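Transcription antitermination protein NusB (Aquifex aeolicus, PDB 3R2C) binds RNA, probably the boxA antiterminator sequence of ribosomal RNA operons, and probably takes part in the antitermination needed to transcribe rRNA genes. Local coordinates at residues A[16-21]-A[26-31]; A[91-96]-A[132-137]; A[102-107]-A[125-130]. All coordinates share one frame; numbering follows the deposited sequence.

Contact 1: A[16-21]-A[26-31]; sequences YRWDLR and GELFKE. With ACT (acetate ion), chain K.
The corner between the first two helices of this all-helical NusB chain is held by a salt-bridge network of R17, R21 and E31, with L28 wedged beneath it. R21 of helix 3-21 meets E31 of helix 25-36 end-on with both terminal nitrogens: R21 NH1 lies 2.9 Å from E31 OE1 on its syn lone pair, and R21 NH2 lies 3.1 Å from E31 OE2. The second bond is the straighter of the two, with an N-H...O angle of 168°, and guanidinium and carboxylate are nearly coplanar. A bend at chi3 (57°) turns the otherwise extended R21 chain so that the edge bearing NH1 and NH2 points at the acid.

L28 then seals one guanidinium face, its CD2 sitting 3.4 Å from R21 CZ, over the middle of the group. The other branch of the same leucine runs against the helix backbone instead, with CD1 3.4 Å from W18 CA and 3.8 Å from W18 CB. These are two consecutive helices joined by a short turn, the segments at 128° to each other with their axes 10.0 Å apart; the paired carboxylate and the leucine bridge that separation from the second helix. R17 joins from one turn earlier, but its NH1 is 3.7 Å from E31 OE1, a long ion pair; its stronger partner is E35, further along helix 25-36. R21 also has E23 at NH2, while NH1 donates to the backbone of another protein chain, so the guanidinium is fixed from several sides. That partner chain also packs on Y16, R17 and L20. On the outer side of helix 25-36, K30 NZ holds an acetate, probably from the crystallisation liquor, at 2.7 Å from its OXT.

Contact 2: A[91-96]-A[132-137]; sequences ELIFLK and KAYITS
With chi1 at 167°, Y134 carries its ring anti to the backbone N and across to I93, whose own CG1 branch stands anti to its carbonyl carbon (chi1 -65°) and lies over the phenol. The pair joins the C-terminal ends of two helices in the NusB helical bundle, 79-94 and 117-137, and the meeting is mostly one aromatic ring against one branched side chain. I93 CG1 makes a CH-pi contact over the ring face, 4.2 Å from the centroid of the Y134 ring and 18° off its normal. From there the isoleucine spreads along the ring: CD1 goes to the root of the side chain, 3.8 Å from Y134 CB, while CG2 lies over the CD1 and CE1 side, 4.1 Å from Y134 CE1. CG1, CG2 and CD1 of I93 are thus all in use, and the isoleucine and the tyrosine run antiparallel, each pointing toward the other's root.

The far end of the tyrosine reaches the place where helix 79-94 stops. That helix ends in a wider pi-type turn, and K96 follows with positive phi, taking the chain out of helical geometry. The extended lysine side chain crosses the tyrosine at about a right angle, with K96 CG 3.8 Å from Y134 OH. L92 presents its backbone O obliquely to Y134 CE2, while its side chain turns into the bundle toward V103, F104 and L127. I93 also packs on I130, one turn before Y134, so the isoleucine touches helix 117-137 at two levels. No direct hydrogen bond crosses between the two segments; the polar link is a water that donates to I93 O at 3.1 Å and lies 3.3 Å from Y134 OH.

Contact 3: A[102-107]-A[125-130]; sequences RVFIDI and GVLSAI. With nucleotides of chain E.
R102 opens the RNA-binding side of helix 100-114, and F104, two residues on, is where that helix meets L127 and S128 of helix 117-137. Together they form part of the NusB surface that reads the bound RNA. The R102 guanidinium is sandwiched between two bases, C8 of nucleotide G1 of chain E over one face and C5 of nucleotide C3 of chain E over the opposite one; its NH1 is paired with E99, while NH2 makes a weak bond to G1 O2'.

F104 carries the contact between the two helices. One face of its ring takes L127 CD2 in a CH-pi contact, 4.1 Å from the ring centroid, and the opposite face bears the base of U4, whose N1 lies over the ring centre. At the ring edge, near its plane, S128 N comes within 3.5 Å of F104 CE2. The phenyl ring is thus sandwiched between a leucine and a uracil. I105 follows with its CD1 against the ribose of nucleotide C3.

D106 then reads G1 along its Watson-Crick edge: D106 OD1 accepts from N2 of G1 at 2.8 Å and OD2 from N1 at 2.9 Å, an arrangement specific for guanine. K5 and R8 form salt bridges with the same carboxylate and probably stabilise its negative charge. Across the contact, S128 completes the U4 site. Its hydroxyl also bonds O2 of a further cytosine base, and S128 OG accepts from N3 of U4 of chain E at 3.0 Å, with an N-H...O angle of 161°.

How the contacts relate
Contacts 2 and 3 form one continuous patch: their centres are 11 Å apart, both use helix 117-137, and contact 3 is nested within the chain loop that contact 2 closes. L92 joins them, its CD1 3.7 Å from F104 CE1 and 3.8 Å from L127 CD2, so a leucine next to the Y134 contact also backs the phenylalanine under the uracil. Contact 1 stands apart on the opposite side of the chain's centre, 26 Å from contact 2 and 23 Å from contact 3 between centres. Its nearest atom is about 11 Å from the RNA. Among these contacts, contact 1 meets the other protein chain, and contacts 2 and 3 meet the RNA and no other protein chain.

Contact 1: A[16-21]-A[26-31]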
loop_
_atom_site.group_PDB
_atom_site.type_symbol
_atom_site.label_atom_id
_atom_site.label_comp_id
_atom_site.label_asym_id
_atom_site.label_seq_id
_atom_site.Cartn_x
_atom_site.Cartn_y
_atom_site.Cartn_z
ATOM N N TYR A 16 0.990 -0.362 -2.707
ATOM C CA TYR A 16 -0.071 -0.919 -1.876
ATOM C C TYR A 16 -1.060 -1.697 -2.752
ATOM O O TYR A 16 -1.380 -2.861 -2.472
ATOM C CB TYR A 16 -0.739 0.218 -1.086
ATOM C CG TYR A 16 -2.029 -0.116 -0.345
ATOM C CD1 TYR A 16 -2.006 -0.701 0.919
ATOM C CD2 TYR A 16 -3.263 0.194 -0.896
ATOM C CE1 TYR A 16 -3.187 -0.982 1.604
ATOM C CE2 TYR A 16 -4.437 -0.073 -0.223
ATOM C CZ TYR A 16 -4.395 -0.665 1.023
ATOM O OH TYR A 16 -5.578 -0.948 1.672
ATOM N N ARG A 17 -1.509 -1.089 -3.847
ATOM C CA ARG A 17 -2.418 -1.778 -4.769
ATOM C C ARG A 17 -1.796 -2.989 -5.438
ATOM O O ARG A 17 -2.460 -4.004 -5.667
ATOM C CB ARG A 17 -2.889 -0.824 -5.861
ATOM C CG ARG A 17 -4.138 -0.109 -5.483
ATOM C CD ARG A 17 -4.456 1.006 -6.449
ATOM N NE ARG A 17 -5.177 2.061 -5.757
ATOM C CZ ARG A 17 -5.911 2.985 -6.360
ATOM N NH1 ARG A 17 -6.039 2.978 -7.676
ATOM N NH2 ARG A 17 -6.532 3.892 -5.628
ATOM N N TRP A 18 -0.521 -2.874 -5.771
ATOM C CA TRP A 18 0.203 -3.956 -6.439
ATOM C C TRP A 18 0.256 -5.161 -5.495
ATOM O O TRP A 18 0.010 -6.302 -5.896
ATOM C CB TRP A 18 1.609 -3.462 -6.762
ATOM C CG TRP A 18 2.485 -4.422 -7.493
ATOM C CD1 TRP A 18 2.145 -5.230 -8.533
ATOM C CD2 TRP A 18 3.874 -4.646 -7.244
ATOM N NE1 TRP A 18 3.239 -5.943 -8.951
ATOM C CE2 TRP A 18 4.319 -5.599 -8.173
ATOM C CE3 TRP A 18 4.788 -4.122 -6.330
ATOM C CZ2 TRP A 18 5.627 -6.057 -8.206
ATOM C CZ3 TRP A 18 6.088 -4.574 -6.357
ATOM C CH2 TRP A 18 6.501 -5.523 -7.295
ATOM N N ASP A 19 0.525 -4.886 -4.225
ATOM C CA ASP A 19 0.642 -5.935 -3.220
ATOM C C ASP A 19 -0.702 -6.656 -3.100
ATOM O O ASP A 19 -0.766 -7.884 -3.007
ATOM C CB ASP A 19 1.056 -5.323 -1.875
ATOM C CG ASP A 19 1.771 -6.318 -0.970
ATOM O OD1 ASP A 19 2.040 -7.450 -1.397
ATOM O OD2 ASP A 19 2.055 -5.975 0.185
ATOM N N LEU A 20 -1.781 -5.883 -3.140
ATOM C CA LEU A 20 -3.123 -6.425 -2.960
ATOM C C LEU A 20 -3.692 -7.120 -4.191
ATOM O O LEU A 20 -4.451 -8.082 -4.063
ATOM C CB LEU A 20 -4.077 -5.312 -2.549
ATOM C CG LEU A 20 -3.897 -4.909 -1.087
ATOM C CD1 LEU A 20 -4.535 -3.564 -0.834
ATOM C CD2 LEU A 20 -4.476 -5.985 -0.202
ATOM N N ARG A 21 -3.329 -6.647 -5.375
ATOM C CA ARG A 21 -3.971 -7.119 -6.604
ATOM C C ARG A 21 -3.061 -7.946 -7.500
ATOM O O ARG A 21 -3.538 -8.791 -8.246
ATOM C CB ARG A 21 -4.513 -5.936 -7.396
ATOM C CG ARG A 21 -5.777 -5.361 -6.775
ATOM C CD ARG A 21 -6.123 -4.016 -7.344
ATOM N NE ARG A 21 -6.300 -4.029 -8.801
ATOM C CZ ARG A 21 -6.552 -2.927 -9.506
ATOM N NH1 ARG A 21 -6.667 -1.757 -8.877
ATOM N NH2 ARG A 21 -6.678 -2.986 -10.826
ATOM N N GLY A 26 2.603 -0.818 -14.107
ATOM C CA GLY A 26 2.380 0.250 -15.068
ATOM C C GLY A 26 0.913 0.642 -15.191
ATOM O O GLY A 26 0.597 1.827 -15.272
ATOM N N GLU A 27 0.029 -0.356 -15.210
ATOM C CA GLU A 27 -1.421 -0.138 -15.263
ATOM C C GLU A 27 -1.980 0.402 -13.934
ATOM O O GLU A 27 -2.913 1.215 -13.916
ATOM C CB GLU A 27 -2.133 -1.450 -15.639
ATOM C CG GLU A 27 -2.063 -1.792 -17.126
ATOM C CD GLU A 27 -2.489 -3.228 -17.430
ATOM O OE1 GLU A 27 -3.390 -3.757 -16.737
ATOM O OE2 GLU A 27 -1.919 -3.828 -18.365
ATOM N N LEU A 28 -1.442 -0.082 -12.820
ATOM C CA LEU A 28 -1.841 0.424 -11.505
ATOM C C LEU A 28 -1.410 1.890 -11.340
ATOM O O LEU A 28 -2.130 2.692 -10.746
ATOM C CB LEU A 28 -1.269 -0.453 -10.386
ATOM C CG LEU A 28 -1.809 -1.890 -10.344
ATOM C CD1 LEU A 28 -1.075 -2.724 -9.305
ATOM C CD2 LEU A 28 -3.324 -1.902 -10.086
ATOM N N PHE A 29 -0.241 2.235 -11.879
ATOM C CA PHE A 29 0.269 3.601 -11.828
ATOM C C PHE A 29 -0.646 4.548 -12.610
ATOM O O PHE A 29 -0.964 5.645 -12.162
ATOM C CB PHE A 29 1.687 3.650 -12.406
ATOM C CG PHE A 29 2.340 5.006 -12.314
ATOM C CD1 PHE A 29 2.888 5.450 -11.122
ATOM C CD2 PHE A 29 2.423 5.829 -13.429
ATOM C CE1 PHE A 29 3.499 6.709 -11.030
ATOM C CE2 PHE A 29 3.035 7.083 -13.346
ATOM C CZ PHE A 29 3.569 7.520 -12.137
ATOM N N LYS A 30 -1.073 4.110 -13.787
ATOM C CA LYS A 30 -2.006 4.880 -14.591
ATOM C C LYS A 30 -3.310 5.107 -13.815
ATOM O O LYS A 30 -3.843 6.214 -13.821
ATOM C CB LYS A 30 -2.237 4.171 -15.939
ATOM C CG LYS A 30 -3.310 4.774 -16.844
ATOM C CD LYS A 30 -3.726 3.798 -17.961
ATOM C CE LYS A 30 -2.738 3.769 -19.135
ATOM N NZ LYS A 30 -3.087 2.723 -20.153
ATOM N N GLU A 31 -3.813 4.084 -13.116
ATOM C CA GLU A 31 -5.035 4.243 -12.322
ATOM C C GLU A 31 -4.883 5.319 -11.240
ATOM O O GLU A 31 -5.761 6.169 -11.057
ATOM C CB GLU A 31 -5.429 2.932 -11.636
ATOM C CG GLU A 31 -6.095 1.914 -12.519
ATOM C CD GLU A 31 -6.483 0.650 -11.749
ATOM O OE1 GLU A 31 -6.419 0.653 -10.497
ATOM O OE2 GLU A 31 -6.852 -0.343 -12.398
HETATM C C ACT K . 0.158 0.760 -19.244
HETATM O O ACT K . 0.210 -0.473 -19.480
HETATM O OXT ACT K . -0.976 1.284 -19.307
HETATM C CH3 ACT K . 1.378 1.571 -18.907
#

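Contact 2: A[91-96]-A[132-137]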
loop_
_atom_site.group_PDB
_atom_site.type_symbol
_atom_site.label_atom_id
_atom_site.label_comp_id
_atom_site.label_asym_id
_atom_site.label_seq_id
_atom_site.Cartn_x
_atom_site.Cartn_y
_atom_site.Cartn_z
ATOM N N GLU A 91 13.968 4.514 -1.976
ATOM C CA GLU A 91 14.482 5.884 -2.092
ATOM C C GLU A 91 15.800 6.094 -1.348
ATOM O O GLU A 91 16.724 6.722 -1.872
ATOM C CB GLU A 91 13.467 6.931 -1.605
ATOM C CG GLU A 91 13.870 8.331 -2.076
ATOM C CD GLU A 91 12.765 9.353 -1.942
ATOM O OE1 GLU A 91 11.720 9.031 -1.335
ATOM O OE2 GLU A 91 12.947 10.486 -2.446
ATOM N N LEU A 92 15.889 5.590 -0.126
ATOM C CA LEU A 92 17.070 5.835 0.704
ATOM C C LEU A 92 18.284 5.108 0.147
ATOM O O LEU A 92 19.393 5.617 0.173
ATOM C CB LEU A 92 16.823 5.357 2.137
ATOM C CG LEU A 92 15.872 6.256 2.931
ATOM C CD1 LEU A 92 15.523 5.592 4.265
ATOM C CD2 LEU A 92 16.472 7.654 3.142
ATOM N N ILE A 93 18.059 3.911 -0.370
ATOM C CA ILE A 93 19.170 3.045 -0.732
ATOM C C ILE A 93 19.364 2.967 -2.225
ATOM O O ILE A 93 20.453 3.230 -2.719
ATOM C CB ILE A 93 18.991 1.646 -0.150
ATOM C CG1 ILE A 93 19.053 1.737 1.376
ATOM C CG2 ILE A 93 20.065 0.695 -0.693
ATOM C CD1 ILE A 93 19.262 0.419 2.068
ATOM N N PHE A 94 18.313 2.627 -2.952
ATOM C CA PHE A 94 18.479 2.372 -4.369
ATOM C C PHE A 94 18.541 3.675 -5.170
ATOM O O PHE A 94 19.156 3.720 -6.228
ATOM C CB PHE A 94 17.400 1.394 -4.863
ATOM C CG PHE A 94 17.621 -0.006 -4.371
ATOM C CD1 PHE A 94 17.112 -0.420 -3.153
ATOM C CD2 PHE A 94 18.401 -0.898 -5.111
ATOM C CE1 PHE A 94 17.341 -1.711 -2.693
ATOM C CE2 PHE A 94 18.636 -2.188 -4.665
ATOM C CZ PHE A 94 18.107 -2.600 -3.456
ATOM N N LEU A 95 17.950 4.743 -4.651
ATOM C CA LEU A 95 18.104 6.045 -5.293
ATOM C C LEU A 95 19.099 6.931 -4.525
ATOM O O LEU A 95 19.317 8.079 -4.896
ATOM C CB LEU A 95 16.753 6.739 -5.444
ATOM C CG LEU A 95 15.768 6.059 -6.402
ATOM C CD1 LEU A 95 14.436 6.795 -6.390
ATOM C CD2 LEU A 95 16.327 5.979 -7.825
ATOM N N LYS A 96 19.686 6.391 -3.458
ATOM C CA LYS A 96 20.727 7.082 -2.688
ATOM C C LYS A 96 20.306 8.509 -2.342
ATOM O O LYS A 96 20.992 9.470 -2.703
ATOM C CB LYS A 96 22.053 7.104 -3.469
ATOM C CG LYS A 96 22.558 5.730 -3.916
ATOM C CD LYS A 96 23.931 5.822 -4.597
ATOM C CE LYS A 96 24.329 4.491 -5.239
ATOM N NZ LYS A 96 25.785 4.414 -5.566
ATOM N N LYS A 132 20.891 2.730 8.967
ATOM C CA LYS A 132 22.171 2.838 9.657
ATOM C C LYS A 132 23.119 1.726 9.216
ATOM O O LYS A 132 24.326 1.934 9.123
ATOM C CB LYS A 132 21.994 2.838 11.174
ATOM C CG LYS A 132 22.015 4.240 11.774
ATOM C CD LYS A 132 20.670 4.929 11.644
ATOM C CE LYS A 132 19.975 5.020 12.990
ATOM N NZ LYS A 132 19.844 3.704 13.673
ATOM N N ALA A 133 22.567 0.556 8.928
ATOM C CA ALA A 133 23.367 -0.558 8.442
ATOM C C ALA A 133 23.893 -0.257 7.037
ATOM O O ALA A 133 25.021 -0.596 6.711
ATOM C CB ALA A 133 22.556 -1.835 8.457
ATOM N N TYR A 134 23.079 0.394 6.216
ATOM C CA TYR A 134 23.515 0.843 4.898
ATOM C C TYR A 134 24.645 1.873 5.002
ATOM O O TYR A 134 25.663 1.755 4.321
ATOM C CB TYR A 134 22.331 1.429 4.123
ATOM C CG TYR A 134 22.697 2.215 2.880
ATOM C CD1 TYR A 134 23.225 1.580 1.754
ATOM C CD2 TYR A 134 22.476 3.589 2.817
ATOM C CE1 TYR A 134 23.549 2.305 0.609
ATOM C CE2 TYR A 134 22.795 4.320 1.679
ATOM C CZ TYR A 134 23.327 3.672 0.581
ATOM O OH TYR A 134 23.632 4.413 -0.541
ATOM N N ILE A 135 24.476 2.875 5.857
ATOM C CA ILE A 135 25.459 3.952 5.951
ATOM C C ILE A 135 26.785 3.393 6.457
ATOM O O ILE A 135 27.860 3.734 5.961
ATOM C CB ILE A 135 24.982 5.082 6.896
ATOM C CG1 ILE A 135 23.831 5.879 6.265
ATOM C CG2 ILE A 135 26.134 6.011 7.245
ATOM C CD1 ILE A 135 24.036 6.256 4.807
ATOM N N THR A 136 26.683 2.516 7.448
ATOM C CA THR A 136 27.831 1.852 8.044
ATOM C C THR A 136 28.620 1.067 7.000
ATOM O O THR A 136 29.838 1.219 6.885
ATOM C CB THR A 136 27.365 0.904 9.175
ATOM O OG1 THR A 136 27.088 1.669 10.355
ATOM C CG2 THR A 136 28.421 -0.148 9.483
ATOM N N SER A 137 27.921 0.238 6.233
ATOM C CA SER A 137 28.569 -0.609 5.235
ATOM C C SER A 137 29.134 0.183 4.047
ATOM O O SER A 137 30.057 -0.276 3.377
ATOM C CB SER A 137 27.595 -1.681 4.737
ATOM O OG SER A 137 26.665 -1.145 3.811
HETATM O O HOH W 1 23.358 2.220 -2.988
#

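Contact 3: A[102-107]-A[125-130]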
loop_
_atom_site.group_PDB
_atom_site.type_symbol
_atom_site.label_atom_id
_atom_site.label_comp_id
_atom_site.label_asym_id
_atom_site.label_seq_id
_atom_site.Cartn_x
_atom_site.Cartn_y
_atom_site.Cartn_z
ATOM N N ARG A 102 14.002 13.813 5.125
ATOM C CA ARG A 102 12.710 14.142 4.533
ATOM C C ARG A 102 12.011 12.891 4.047
ATOM O O ARG A 102 10.791 12.808 4.085
ATOM C CB ARG A 102 12.869 15.115 3.380
ATOM C CG ARG A 102 13.061 16.535 3.843
ATOM C CD ARG A 102 13.466 17.424 2.698
ATOM N NE ARG A 102 13.672 18.798 3.142
ATOM C CZ ARG A 102 14.340 19.708 2.448
ATOM N NH1 ARG A 102 14.881 19.388 1.283
ATOM N NH2 ARG A 102 14.472 20.934 2.925
ATOM N N VAL A 103 12.786 11.919 3.589
ATOM C CA VAL A 103 12.204 10.641 3.205
ATOM C C VAL A 103 11.522 10.005 4.414
ATOM O O VAL A 103 10.378 9.567 4.323
ATOM C CB VAL A 103 13.263 9.681 2.624
ATOM C CG1 VAL A 103 12.646 8.311 2.358
ATOM C CG2 VAL A 103 13.856 10.268 1.347
ATOM N N PHE A 104 12.229 9.959 5.538
ATOM C CA PHE A 104 11.690 9.378 6.762
ATOM C C PHE A 104 10.405 10.081 7.160
ATOM O O PHE A 104 9.417 9.440 7.517
ATOM C CB PHE A 104 12.687 9.502 7.928
ATOM C CG PHE A 104 13.645 8.331 8.067
ATOM C CD1 PHE A 104 14.885 8.349 7.448
ATOM C CD2 PHE A 104 13.321 7.237 8.867
ATOM C CE1 PHE A 104 15.770 7.286 7.588
ATOM C CE2 PHE A 104 14.214 6.171 9.015
ATOM C CZ PHE A 104 15.435 6.199 8.379
ATOM N N ILE A 105 10.431 11.409 7.146
ATOM C CA ILE A 105 9.283 12.168 7.595
ATOM C C ILE A 105 8.050 11.830 6.753
ATOM O O ILE A 105 6.988 11.546 7.301
ATOM C CB ILE A 105 9.558 13.679 7.561
ATOM C CG1 ILE A 105 10.392 14.078 8.779
ATOM C CG2 ILE A 105 8.241 14.476 7.541
ATOM C CD1 ILE A 105 11.077 15.412 8.626
ATOM N N ASP A 106 8.190 11.843 5.429
ATOM C CA ASP A 106 7.048 11.543 4.557
ATOM C C ASP A 106 6.585 10.073 4.645
ATOM O O ASP A 106 5.384 9.803 4.575
ATOM C CB ASP A 106 7.366 11.936 3.112
ATOM C CG ASP A 106 7.383 13.453 2.922
ATOM O OD1 ASP A 106 6.808 14.166 3.777
ATOM O OD2 ASP A 106 7.955 13.930 1.921
ATOM N N ILE A 107 7.515 9.136 4.824
ATOM C CA ILE A 107 7.144 7.710 4.899
ATOM C C ILE A 107 6.315 7.469 6.158
ATOM O O ILE A 107 5.271 6.835 6.101
ATOM C CB ILE A 107 8.363 6.760 4.936
ATOM C CG1 ILE A 107 9.131 6.779 3.615
ATOM C CG2 ILE A 107 7.928 5.327 5.253
ATOM C CD1 ILE A 107 8.310 6.408 2.410
ATOM N N GLY A 125 11.253 2.662 13.248
ATOM C CA GLY A 125 12.254 1.861 13.928
ATOM C C GLY A 125 12.962 0.901 12.987
ATOM O O GLY A 125 14.190 0.809 12.999
ATOM N N VAL A 126 12.200 0.183 12.163
ATOM C CA VAL A 126 12.813 -0.704 11.169
ATOM C C VAL A 126 13.622 0.074 10.118
ATOM O O VAL A 126 14.764 -0.264 9.820
ATOM C CB VAL A 126 11.758 -1.581 10.455
ATOM C CG1 VAL A 126 12.415 -2.407 9.346
ATOM C CG2 VAL A 126 11.052 -2.506 11.457
ATOM N N LEU A 127 13.030 1.113 9.541
ATOM C CA LEU A 127 13.703 1.854 8.478
ATOM C C LEU A 127 14.994 2.506 8.974
ATOM O O LEU A 127 15.967 2.615 8.227
ATOM C CB LEU A 127 12.787 2.935 7.885
ATOM C CG LEU A 127 13.289 3.535 6.560
ATOM C CD1 LEU A 127 13.455 2.441 5.481
ATOM C CD2 LEU A 127 12.333 4.618 6.044
ATOM N N SER A 128 14.997 2.951 10.226
ATOM C CA SER A 128 16.183 3.555 10.813
ATOM C C SER A 128 17.332 2.556 10.933
ATOM O O SER A 128 18.482 2.891 10.670
ATOM C CB SER A 128 15.862 4.128 12.196
ATOM O OG SER A 128 16.982 4.839 12.693
ATOM N N ALA A 129 17.018 1.338 11.366
ATOM C CA ALA A 129 18.017 0.278 11.449
ATOM C C ALA A 129 18.554 -0.079 10.062
ATOM O O ALA A 129 19.756 -0.264 9.880
ATOM C CB ALA A 129 17.422 -0.957 12.111
ATOM N N ILE A 130 17.662 -0.178 9.080
ATOM C CA ILE A 130 18.069 -0.493 7.721
ATOM C C ILE A 130 19.031 0.581 7.239
ATOM O O ILE A 130 20.079 0.283 6.664
ATOM C CB ILE A 130 16.854 -0.539 6.756
ATOM C CG1 ILE A 130 16.016 -1.793 7.015
ATOM C CG2 ILE A 130 17.321 -0.516 5.289
ATOM C CD1 ILE A 130 14.638 -1.747 6.337
ATOM O "O5'" G E 1 10.045 24.064 1.313
ATOM C "C5'" G E 1 8.786 24.191 1.965
ATOM C "C4'" G E 1 8.710 23.324 3.194
ATOM O "O4'" G E 1 8.716 21.921 2.794
ATOM C "C3'" G E 1 9.873 23.467 4.168
ATOM O "O3'" G E 1 9.400 23.103 5.460
ATOM C "C2'" G E 1 10.837 22.398 3.645
ATOM O "O2'" G E 1 11.840 21.988 4.551
ATOM C "C1'" G E 1 9.848 21.274 3.336
ATOM N N9 G E 1 10.307 20.280 2.367
ATOM C C8 G E 1 11.142 20.339 1.273
ATOM N N7 G E 1 11.238 19.180 0.660
ATOM C C5 G E 1 10.417 18.326 1.386
ATOM C C6 G E 1 10.099 16.942 1.240
ATOM O O6 G E 1 10.510 16.161 0.391
ATOM N N1 G E 1 9.209 16.486 2.211
ATOM C C2 G E 1 8.699 17.272 3.213
ATOM N N2 G E 1 7.860 16.709 4.087
ATOM N N3 G E 1 8.995 18.546 3.365
ATOM C C4 G E 1 9.847 18.996 2.431
ATOM P P U E 4 16.246 14.524 10.827
ATOM O OP1 U E 4 15.765 15.499 11.828
ATOM O OP2 U E 4 17.680 14.151 10.813
ATOM O "O5'" U E 4 15.360 13.217 10.887
ATOM C "C5'" U E 4 13.983 13.263 10.581
ATOM C "C4'" U E 4 13.309 12.028 11.075
ATOM O "O4'" U E 4 13.811 10.893 10.341
ATOM C "C3'" U E 4 13.588 11.685 12.525
ATOM O "O3'" U E 4 12.760 12.420 13.409
ATOM C "C2'" U E 4 13.367 10.172 12.556
ATOM O "O2'" U E 4 11.980 9.868 12.618
ATOM C "C1'" U E 4 13.877 9.764 11.178
ATOM N N1 U E 4 15.271 9.267 11.182
ATOM C C2 U E 4 15.539 8.045 11.764
ATOM O O2 U E 4 14.707 7.383 12.358
ATOM N N3 U E 4 16.842 7.633 11.666
ATOM C C4 U E 4 17.875 8.278 11.027
ATOM O O4 U E 4 18.989 7.754 11.025
ATOM C C5 U E 4 17.522 9.518 10.411
ATOM C C6 U E 4 16.255 9.945 10.501
ATOM P P C E 3 13.346 20.285 8.599
ATOM O OP1 C E 3 14.244 21.402 8.964
ATOM O OP2 C E 3 12.688 20.300 7.265
ATOM O "O5'" C E 3 14.092 18.905 8.806
ATOM C "C5'" C E 3 13.386 17.689 8.673
ATOM C "C4'" C E 3 14.311 16.554 8.343
ATOM O "O4'" C E 3 14.771 16.698 6.967
ATOM C "C3'" C E 3 15.568 16.472 9.207
ATOM O "O3'" C E 3 15.912 15.105 9.381
ATOM C "C2'" C E 3 16.614 17.151 8.325
ATOM O "O2'" C E 3 17.947 16.789 8.611
ATOM C "C1'" C E 3 16.181 16.674 6.945
ATOM N N1 C E 3 16.653 17.514 5.832
ATOM C C2 C E 3 17.307 16.886 4.768
ATOM O O2 C E 3 17.454 15.651 4.787
ATOM N N3 C E 3 17.755 17.638 3.734
ATOM C C4 C E 3 17.577 18.961 3.743
ATOM N N4 C E 3 18.042 19.648 2.695
ATOM C C5 C E 3 16.919 19.627 4.818
ATOM C C6 C E 3 16.477 18.872 5.831
#